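Local atomic coordinates of succinylglutamate desuccinylase/aspartoacylase (PDB entry 3LWU), a protein that binds zinc and is probably a metal-dependent hydrolase acting on ester bonds, related to succinylglutamate desuccinylase and aspartoacylase. Residues A149-S152 / M153-T157. Sequence-based numbering, arbitrary orientation.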
loop_
_atom_site.group_PDB
_atom_site.type_symbol
_atom_site.label_atom_id
_atom_site.label_comp_id
_atom_site.label_asym_id
_atom_site.label_seq_id
_atom_site.Cartn_x
_atom_site.Cartn_y
_atom_site.Cartn_z
ATOM N N ALA A 149 11.262 -43.581 -8.429
ATOM C CA ALA A 149 10.840 -43.095 -9.760
ATOM C C ALA A 149 9.821 -41.961 -9.661
ATOM O O ALA A 149 9.919 -40.938 -10.346
ATOM C CB ALA A 149 10.273 -44.212 -10.597
ATOM N N TYR A 150 8.845 -42.148 -8.785
ATOM C CA TYR A 150 7.787 -41.179 -8.584
ATOM C C TYR A 150 8.328 -39.848 -8.101
ATOM O O TYR A 150 7.846 -38.830 -8.529
ATOM C CB TYR A 150 6.764 -41.703 -7.578
ATOM C CG TYR A 150 5.396 -41.064 -7.643
ATOM C CD1 TYR A 150 4.559 -41.298 -8.721
ATOM C CD2 TYR A 150 4.908 -40.297 -6.597
ATOM C CE1 TYR A 150 3.279 -40.732 -8.794
ATOM C CE2 TYR A 150 3.620 -39.728 -6.654
ATOM C CZ TYR A 150 2.825 -39.954 -7.759
ATOM O OH TYR A 150 1.567 -39.445 -7.835
ATOM N N ARG A 151 9.307 -39.862 -7.211
ATOM C CA ARG A 151 9.927 -38.640 -6.716
ATOM C C ARG A 151 10.698 -37.925 -7.822
ATOM O O ARG A 151 10.607 -36.692 -7.936
ATOM C CB ARG A 151 10.843 -38.912 -5.501
ATOM C CG ARG A 151 11.750 -37.774 -5.096
ATOM C CD ARG A 151 12.455 -38.065 -3.755
ATOM N NE ARG A 151 11.531 -37.945 -2.610
ATOM C CZ ARG A 151 10.977 -38.974 -1.949
ATOM N NH1 ARG A 151 11.252 -40.224 -2.284
ATOM N NH2 ARG A 151 10.138 -38.748 -0.934
ATOM N N SER A 152 11.460 -38.673 -8.623
ATOM C CA SER A 152 12.151 -38.058 -9.778
ATOM C C SER A 152 11.193 -37.335 -10.700
ATOM O O SER A 152 11.535 -36.274 -11.212
ATOM C CB SER A 152 12.886 -39.072 -10.628
ATOM O OG SER A 152 13.735 -39.825 -9.803
HETATM N N MSE A 153 10.020 -37.926 -10.921
HETATM C CA MSE A 153 9.024 -37.343 -11.806
HETATM C C MSE A 153 8.470 -36.068 -11.207
HETATM O O MSE A 153 8.336 -35.072 -11.923
HETATM C CB MSE A 153 7.882 -38.316 -12.102
HETATM C CG MSE A 153 6.780 -37.698 -12.964
HETATM SE SE MSE A 153 5.335 -36.931 -11.945
HETATM C CE MSE A 153 4.700 -38.583 -11.060
ATOM N N LEU A 154 8.145 -36.092 -9.905
ATOM C CA LEU A 154 7.643 -34.888 -9.229
ATOM C C LEU A 154 8.674 -33.745 -9.286
ATOM O O LEU A 154 8.288 -32.613 -9.587
ATOM C CB LEU A 154 7.179 -35.153 -7.774
ATOM C CG LEU A 154 5.986 -36.126 -7.573
ATOM C CD1 LEU A 154 5.757 -36.483 -6.116
ATOM C CD2 LEU A 154 4.678 -35.603 -8.176
ATOM N N VAL A 155 9.956 -34.032 -9.048
ATOM C CA VAL A 155 10.988 -33.008 -9.164
ATOM C C VAL A 155 11.100 -32.465 -10.606
ATOM O O VAL A 155 11.021 -31.278 -10.820
ATOM C CB VAL A 155 12.353 -33.483 -8.608
ATOM C CG1 VAL A 155 13.413 -32.374 -8.704
ATOM C CG2 VAL A 155 12.208 -33.933 -7.145
ATOM N N GLU A 156 11.185 -33.326 -11.611
ATOM C CA GLU A 156 11.400 -32.865 -13.001
ATOM C C GLU A 156 10.254 -32.040 -13.578
ATOM O O GLU A 156 10.496 -31.049 -14.285
ATOM C CB GLU A 156 11.694 -34.051 -13.933
ATOM C CG GLU A 156 13.038 -34.709 -13.575
ATOM C CD GLU A 156 13.290 -36.082 -14.185
ATOM O OE1 GLU A 156 12.536 -36.517 -15.110
ATOM O OE2 GLU A 156 14.274 -36.722 -13.721
ATOM N N THR A 157 9.020 -32.468 -13.308
ATOM C CA THR A 157 7.844 -31.804 -13.869
ATOM C C THR A 157 7.663 -30.442 -13.203
ATOM O O THR A 157 7.172 -29.479 -13.804
ATOM C CB THR A 157 6.560 -32.640 -13.690
ATOM O OG1 THR A 157 6.428 -32.993 -12.314
ATOM C CG2 THR A 157 6.576 -33.924 -14.575
#
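M153 O is gripped twice by T157, one turn further on, while M153 N gives its hydrogen back to A149 O (N to O 3.1 Å). T157 N reaches M153 O at 3.0 Å and T157 OG1 at 2.8 Å, approaching from opposite faces of the carbonyl plane. The neighbouring amides repeat the helical pattern: V155 N bonds almost straight to R151 O (3.0 Å, 169° at the hydrogen), L154 N bonds to Y150 O, and E156 N to S152 O.

Along one side of the turn, one methyl group lies near the CD1/CE1 side of the Y150 ring and another near the CD2/CE2 side, both oblique to it. The side chain of M153, a selenomethionine, runs alongside Y150; it leaves with CG anti to the backbone N (chi1 177°), then bends at chi2 and chi3, which brings CE to 3.4 Å from Y150 CE1. L154 comes in at a slant, with CD1 3.9 Å from Y150 CE2. W134 and W238 also make edge-to-face contacts with Y150, and its hydroxyl is hydrogen-bonded to P237 O, which fixes the buried end of the ring. With an alanine in place of Y150, P237 O would probably lose this partner and a gap would open beside M153 CE and L154 CD1, leaving the M153 chain freer to turn.

R151 points away from the turn, its NE and NH2 hydrogen-bonded to H183 O and A185 O, while V155 CG2 packs 3.3 Å from R151 O. E156 lies on the exposed side, its CG 3.2 Å from S152 O. This is the i to i+4 pattern of an amphipathic alpha helix: within the catalytic domain and away from the zinc site, helix 143-160 sets its Y150, M153 and L154 face against helices 131-138 and 230-247.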